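Local coordinates for protein BsaWI endonuclease (Geobacillus stearothermophilus, PDB 4ZSF) that acts as a type II restriction endonuclease of the PD-(D/E)XK superfamily, binding DNA and probably cutting it with the aid of metal ions, at residues A[156-160]-A[252-257]; A[188-194]-A[220-226]. All coordinates share one frame; numbering follows the deposited sequence. Where two conformers were deposited one is given.

Contact 1: residues A[156-160]-A[252-257]; sequences EYVFG and AAEDWL
F159 of strand 156-160 is gripped by W256 and A253 of helix 252-257 through two CH-pi contacts that run in opposite senses. In the first, F159 CB stands over one face of the indole, 3.5 Å from the centroid of the five-membered ring and 17° off its normal. In the second, the phenyl ring of F159 is the acceptor: A253 CB lies over its face, 3.8 Å from its centroid. With chi1 at 69°, F159 CG sits between the backbone N and the carbonyl carbon, which swings the ring away from the indole and toward A252 and A253 of the helix.

The strand belongs to the mixed sheet of the PD-(D/E)XK nuclease core, and F159 and G160 together face I148 in a classic beta bulge. The helix crosses the strand steeply, at 116° between the short axes, which approach to 8.6 Å.

Dispersion contacts fill in the rest. F159 CE2 reaches A252 CB at 3.8 Å, while Y157 CB meets W256 CZ3 at the same distance, the two side chains crossing at about a right angle. L257 CD2 touches the Y157 ring loosely at CD2, 4.3 Å away.

One polar atom also meets the indole: V158 O approaches its six-membered part obliquely, on the same side of its plane as F159 CB, 3.3 Å from W256 CZ2. No hydrogen bond joins the two segments.

Contact 2: residues A[188-194]-A[220-226]; sequences WSVAICL and WHGMYVF
Y224, on strand 222-226, packs along the neighbouring strand 188-193. Its CB lies 4.2 Å from I192 CG1, CD1 passes A191 O, and CE1 reaches V190 CG1 at 3.8 Å, with V190 CB at the ring edge in plane. With chi1 at -60°, CG is anti to the carbonyl carbon, and the ring runs back toward W188. There Y224 OH meets the edge of the indole, near its plane and nearest W188 CZ2 (3.8 Å), the side chains at about a right angle. A water 2.7 Å from Y224 OH also accepts from W188 NE1, and the OH bonds H248 ND1.

H221 grips S189 with two bonds. S189 N donates to H221 ND1 at 2.9 Å, only 6° out of the imidazole plane, and H221 N donates to S189 O; N264 O holds H221 NE2. Replacing H221 with an alanine would remove the imidazole, which would probably leave S189 N without its acceptor and N264 O without this donor.

On the other face, A191 CB sits over the W220 five-membered ring, 4.1 Å from its centroid. Backbone hydrogen bonds run from Y224 N to A191 O (2.8 Å) and from F226 N to C193 O (3.0 Å), the axes only 10° apart. These parallel neighbours are the two strands of a beta-alpha-beta unit, connected through helix 202-209, in the PD-(D/E)XK nuclease core.

How the contacts relate
Both contacts are largely buried and use adjacent strands of one sheet, 155-165 and 188-193, with centres about 17 Å apart. They meet at W188: its backbone N lies 2.9 Å from F159 O, a probable hydrogen bond, and its CD2 packs 3.6 Å from A252 CB. Contact 1 seats a helix against the sheet chiefly by apolar and aromatic contacts, with no hydrogen bond between the segments, farther from the chain centre and with Y157 and L257 partly exposed. Contact 2 is strand pairing within the sheet, wholly buried, and combines a backbone ladder with side-chain packing on both faces. Its F226 end lies near D239, seen to bind calcium in a structure of this protein though not in this chain, whereas contact 1 is remote from that site.

Contact 1: residues A[156-160]-A[252-257]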
loop_
_atom_site.group_PDB
_atom_site.type_symbol
_atom_site.label_atom_id
_atom_site.label_comp_id
_atom_site.label_asym_id
_atom_site.label_seq_id
_atom_site.Cartn_x
_atom_site.Cartn_y
_atom_site.Cartn_z
ATOM N N GLU A 156 -30.968 -7.080 17.191
ATOM C CA GLU A 156 -29.531 -7.138 17.306
ATOM C C GLU A 156 -28.966 -5.785 16.918
ATOM O O GLU A 156 -29.271 -5.242 15.834
ATOM C CB GLU A 156 -28.985 -8.273 16.387
ATOM C CG GLU A 156 -27.457 -8.466 16.446
ATOM C CD GLU A 156 -26.984 -9.744 15.750
ATOM O OE1 GLU A 156 -27.817 -10.432 15.058
ATOM O OE2 GLU A 156 -25.785 -10.085 15.912
ATOM N N TYR A 157 -28.112 -5.249 17.791
ATOM C CA TYR A 157 -27.545 -3.917 17.612
ATOM C C TYR A 157 -26.048 -3.982 17.476
ATOM O O TYR A 157 -25.428 -4.563 18.344
ATOM C CB TYR A 157 -27.849 -3.046 18.811
ATOM C CG TYR A 157 -29.330 -2.822 18.986
ATOM C CD1 TYR A 157 -29.962 -1.763 18.339
ATOM C CD2 TYR A 157 -30.110 -3.699 19.774
ATOM C CE1 TYR A 157 -31.364 -1.548 18.505
ATOM C CE2 TYR A 157 -31.489 -3.486 19.932
ATOM C CZ TYR A 157 -32.092 -2.427 19.298
ATOM O OH TYR A 157 -33.445 -2.250 19.480
ATOM N N VAL A 158 -25.467 -3.334 16.454
ATOM C CA VAL A 158 -24.011 -3.138 16.468
ATOM C C VAL A 158 -23.662 -2.068 17.515
ATOM O O VAL A 158 -24.178 -0.958 17.450
ATOM C CB VAL A 158 -23.488 -2.697 15.086
ATOM C CG1 VAL A 158 -21.980 -2.336 15.163
ATOM C CG2 VAL A 158 -23.738 -3.800 14.107
ATOM N N PHE A 159 -22.770 -2.375 18.463
ATOM C CA PHE A 159 -22.396 -1.325 19.439
ATOM C C PHE A 159 -20.874 -1.077 19.419
ATOM O O PHE A 159 -20.408 -0.145 20.087
ATOM C CB PHE A 159 -22.842 -1.700 20.863
ATOM C CG PHE A 159 -22.066 -2.896 21.500
ATOM C CD1 PHE A 159 -22.495 -4.216 21.305
ATOM C CD2 PHE A 159 -20.908 -2.663 22.284
ATOM C CE1 PHE A 159 -21.771 -5.323 21.896
ATOM C CE2 PHE A 159 -20.248 -3.694 22.888
ATOM C CZ PHE A 159 -20.625 -4.997 22.693
ATOM N N GLY A 160 -20.091 -1.929 18.735
ATOM C CA GLY A 160 -18.649 -1.728 18.811
ATOM C C GLY A 160 -17.947 -2.022 17.487
ATOM O O GLY A 160 -18.462 -2.823 16.672
ATOM N N ALA A 252 -19.541 -2.353 27.993
ATOM C CA ALA A 252 -19.750 -1.460 26.855
ATOM C C ALA A 252 -21.180 -1.626 26.302
ATOM O O ALA A 252 -21.860 -0.623 25.968
ATOM C CB ALA A 252 -18.717 -1.780 25.757
ATOM N N ALA A 253 -21.623 -2.878 26.176
ATOM C CA ALA A 253 -22.964 -3.109 25.564
ATOM C C ALA A 253 -24.045 -2.461 26.448
ATOM O O ALA A 253 -25.001 -1.815 25.946
ATOM C CB ALA A 253 -23.250 -4.628 25.343
ATOM N N GLU A 254 -23.883 -2.632 27.748
ATOM C CA GLU A 254 -24.827 -2.087 28.708
ATOM C C GLU A 254 -24.907 -0.568 28.549
ATOM O O GLU A 254 -25.992 0.018 28.432
ATOM C CB GLU A 254 -24.390 -2.477 30.125
ATOM C CG GLU A 254 -24.947 -1.563 31.251
ATOM C CD GLU A 254 -26.459 -1.687 31.454
ATOM O OE1 GLU A 254 -27.021 -2.766 31.139
ATOM O OE2 GLU A 254 -27.084 -0.689 31.929
ATOM N N ASP A 255 -23.742 0.059 28.514
ATOM C CA ASP A 255 -23.684 1.529 28.479
ATOM C C ASP A 255 -24.101 2.041 27.104
ATOM O O ASP A 255 -24.655 3.122 27.024
ATOM C CB ASP A 255 -22.318 2.054 28.856
ATOM C CG ASP A 255 -22.071 2.008 30.369
ATOM O OD1 ASP A 255 -23.024 1.757 31.199
ATOM O OD2 ASP A 255 -20.916 2.218 30.761
ATOM N N TRP A 256 -23.825 1.291 26.025
ATOM C CA TRP A 256 -24.264 1.731 24.718
ATOM C C TRP A 256 -25.786 1.689 24.623
ATOM O O TRP A 256 -26.440 2.605 24.057
ATOM C CB TRP A 256 -23.605 0.857 23.644
ATOM C CG TRP A 256 -23.839 1.327 22.265
ATOM C CD1 TRP A 256 -22.977 2.080 21.493
ATOM C CD2 TRP A 256 -24.952 0.996 21.428
ATOM N NE1 TRP A 256 -23.501 2.250 20.223
ATOM C CE2 TRP A 256 -24.719 1.599 20.158
ATOM C CE3 TRP A 256 -26.124 0.261 21.631
ATOM C CZ2 TRP A 256 -25.624 1.479 19.082
ATOM C CZ3 TRP A 256 -27.062 0.175 20.568
ATOM C CH2 TRP A 256 -26.790 0.767 19.303
ATOM N N LEU A 257 -26.372 0.634 25.192
ATOM C CA LEU A 257 -27.813 0.518 25.169
ATOM C C LEU A 257 -28.475 1.590 26.048
ATOM O O LEU A 257 -29.508 2.109 25.692
ATOM C CB LEU A 257 -28.249 -0.862 25.676
ATOM C CG LEU A 257 -27.891 -2.012 24.711
ATOM C CD1 LEU A 257 -28.092 -3.314 25.497
ATOM C CD2 LEU A 257 -28.821 -1.925 23.447
#

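Contact 2: residues A[188-194]-A[220-226]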
loop_
_atom_site.group_PDB
_atom_site.type_symbol
_atom_site.label_atom_id
_atom_site.label_comp_id
_atom_site.label_asym_id
_atom_site.label_seq_id
_atom_site.Cartn_x
_atom_site.Cartn_y
_atom_site.Cartn_z
ATOM N N TRP A 188 -18.358 1.764 20.849
ATOM C CA TRP A 188 -17.145 1.213 21.505
ATOM C C TRP A 188 -16.099 1.013 20.446
ATOM O O TRP A 188 -16.387 0.399 19.418
ATOM C CB TRP A 188 -17.520 -0.095 22.144
ATOM C CG TRP A 188 -16.502 -0.665 23.076
ATOM C CD1 TRP A 188 -15.721 0.017 24.000
ATOM C CD2 TRP A 188 -16.185 -2.056 23.206
ATOM N NE1 TRP A 188 -14.976 -0.910 24.706
ATOM C CE2 TRP A 188 -15.242 -2.175 24.236
ATOM C CE3 TRP A 188 -16.637 -3.226 22.550
ATOM C CZ2 TRP A 188 -14.733 -3.430 24.639
ATOM C CZ3 TRP A 188 -16.136 -4.453 22.939
ATOM C CH2 TRP A 188 -15.155 -4.544 23.949
ATOM N N SER A 189 -14.881 1.503 20.667
ATOM C CA SER A 189 -13.879 1.368 19.615
ATOM C C SER A 189 -12.631 0.746 20.210
ATOM O O SER A 189 -11.984 1.335 21.075
ATOM C CB SER A 189 -13.535 2.733 18.973
ATOM O OG SER A 189 -12.563 2.545 17.955
ATOM N N VAL A 190 -12.307 -0.462 19.782
ATOM C CA VAL A 190 -11.154 -1.112 20.402
ATOM C C VAL A 190 -10.228 -1.755 19.404
ATOM O O VAL A 190 -10.555 -1.868 18.215
ATOM C CB VAL A 190 -11.604 -2.205 21.437
ATOM C CG1 VAL A 190 -12.361 -1.544 22.604
ATOM C CG2 VAL A 190 -12.452 -3.273 20.742
ATOM N N ALA A 191 -9.043 -2.154 19.887
ATOM C CA ALA A 191 -8.088 -2.821 18.994
ATOM C C ALA A 191 -7.601 -4.073 19.690
ATOM O O ALA A 191 -7.464 -4.069 20.930
ATOM C CB ALA A 191 -6.946 -1.939 18.705
ATOM N N ILE A 192 -7.314 -5.121 18.907
ATOM C CA ILE A 192 -6.756 -6.384 19.454
ATOM C C ILE A 192 -5.483 -6.566 18.693
ATOM O O ILE A 192 -5.507 -6.521 17.438
ATOM C CB ILE A 192 -7.749 -7.535 19.225
ATOM C CG1 ILE A 192 -8.987 -7.300 20.110
ATOM C CG2 ILE A 192 -7.105 -8.916 19.574
ATOM C CD1 ILE A 192 -10.177 -8.273 19.834
ATOM N N CYS A 193 -4.383 -6.760 19.426
ATOM C CA CYS A 193 -3.022 -6.731 18.896
ATOM C C CYS A 193 -2.218 -7.991 19.221
ATOM O O CYS A 193 -2.146 -8.377 20.400
ATOM C CB CYS A 193 -2.279 -5.529 19.488
ATOM S SG CYS A 193 -2.882 -3.963 19.061
ATOM N N LEU A 194 -1.546 -8.596 18.227
ATOM C CA LEU A 194 -0.750 -9.743 18.497
ATOM C C LEU A 194 0.533 -9.474 19.225
ATOM O O LEU A 194 0.971 -10.256 20.093
ATOM C CB LEU A 194 -0.468 -10.417 17.143
ATOM C CG LEU A 194 0.052 -11.819 17.231
ATOM C CD1 LEU A 194 -0.839 -12.595 18.198
ATOM C CD2 LEU A 194 -0.022 -12.364 15.838
ATOM N N TRP A 220 -8.321 5.013 21.389
ATOM C CA TRP A 220 -9.249 3.874 21.512
ATOM C C TRP A 220 -9.864 3.890 22.904
ATOM O O TRP A 220 -9.286 4.481 23.798
ATOM C CB TRP A 220 -8.561 2.485 21.317
ATOM C CG TRP A 220 -8.060 2.250 19.880
ATOM C CD1 TRP A 220 -8.720 1.557 18.899
ATOM C CD2 TRP A 220 -6.843 2.710 19.309
ATOM N NE1 TRP A 220 -7.992 1.583 17.760
ATOM C CE2 TRP A 220 -6.822 2.263 17.977
ATOM C CE3 TRP A 220 -5.753 3.464 19.792
ATOM C CZ2 TRP A 220 -5.778 2.570 17.097
ATOM C CZ3 TRP A 220 -4.690 3.757 18.911
ATOM C CH2 TRP A 220 -4.711 3.296 17.585
ATOM N N HIS A 221 -10.981 3.185 23.081
ATOM C CA HIS A 221 -11.496 2.914 24.410
ATOM C C HIS A 221 -10.600 1.924 25.121
ATOM O O HIS A 221 -10.416 1.979 26.344
ATOM C CB HIS A 221 -12.945 2.364 24.342
ATOM C CG HIS A 221 -13.927 3.431 23.982
ATOM N ND1 HIS A 221 -14.739 3.363 22.878
ATOM C CD2 HIS A 221 -14.206 4.622 24.580
ATOM C CE1 HIS A 221 -15.496 4.440 22.818
ATOM N NE2 HIS A 221 -15.179 5.238 23.829
ATOM N N GLY A 222 -10.071 1.000 24.343
ATOM C CA GLY A 222 -9.277 -0.066 24.938
ATOM C C GLY A 222 -8.452 -0.740 23.834
ATOM O O GLY A 222 -8.886 -0.852 22.685
ATOM N N MET A 223 -7.269 -1.184 24.228
ATOM C CA MET A 223 -6.351 -1.893 23.358
ATOM C C MET A 223 -6.082 -3.216 24.086
ATOM O O MET A 223 -5.750 -3.187 25.286
ATOM C CB MET A 223 -5.077 -1.058 23.156
ATOM C CG MET A 223 -3.925 -1.827 22.570
ATOM S SD MET A 223 -4.197 -2.127 20.805
ATOM C CE MET A 223 -4.009 -0.471 20.128
ATOM N N TYR A 224 -6.276 -4.351 23.405
ATOM C CA TYR A 224 -6.106 -5.675 24.063
ATOM C C TYR A 224 -4.941 -6.351 23.426
ATOM O O TYR A 224 -4.985 -6.556 22.215
ATOM C CB TYR A 224 -7.398 -6.518 23.906
ATOM C CG TYR A 224 -8.519 -5.746 24.568
ATOM C CD1 TYR A 224 -9.203 -4.769 23.887
ATOM C CD2 TYR A 224 -8.809 -5.952 25.906
ATOM C CE1 TYR A 224 -10.200 -3.978 24.508
ATOM C CE2 TYR A 224 -9.794 -5.214 26.554
ATOM C CZ TYR A 224 -10.509 -4.235 25.836
ATOM O OH TYR A 224 -11.443 -3.451 26.511
ATOM N N VAL A 225 -3.882 -6.602 24.190
ATOM C CA VAL A 225 -2.632 -7.090 23.600
ATOM C C VAL A 225 -2.344 -8.498 24.091
ATOM O O VAL A 225 -2.450 -8.747 25.303
ATOM C CB VAL A 225 -1.409 -6.157 23.992
ATOM C CG1 VAL A 225 -0.072 -6.672 23.328
ATOM C CG2 VAL A 225 -1.739 -4.717 23.648
ATOM N N PHE A 226 -1.953 -9.401 23.167
ATOM C CA PHE A 226 -1.526 -10.747 23.580
ATOM C C PHE A 226 -0.152 -10.722 24.272
ATOM O O PHE A 226 0.872 -10.959 23.678
ATOM C CB PHE A 226 -1.501 -11.678 22.376
ATOM C CG PHE A 226 -2.857 -12.112 21.924
ATOM C CD1 PHE A 226 -3.391 -13.320 22.380
ATOM C CD2 PHE A 226 -3.576 -11.399 21.016
ATOM C CE1 PHE A 226 -4.632 -13.752 21.967
ATOM C CE2 PHE A 226 -4.838 -11.841 20.590
ATOM C CZ PHE A 226 -5.361 -13.035 21.097
HETATM O O HOH W 1 -12.596 -0.961 26.463
#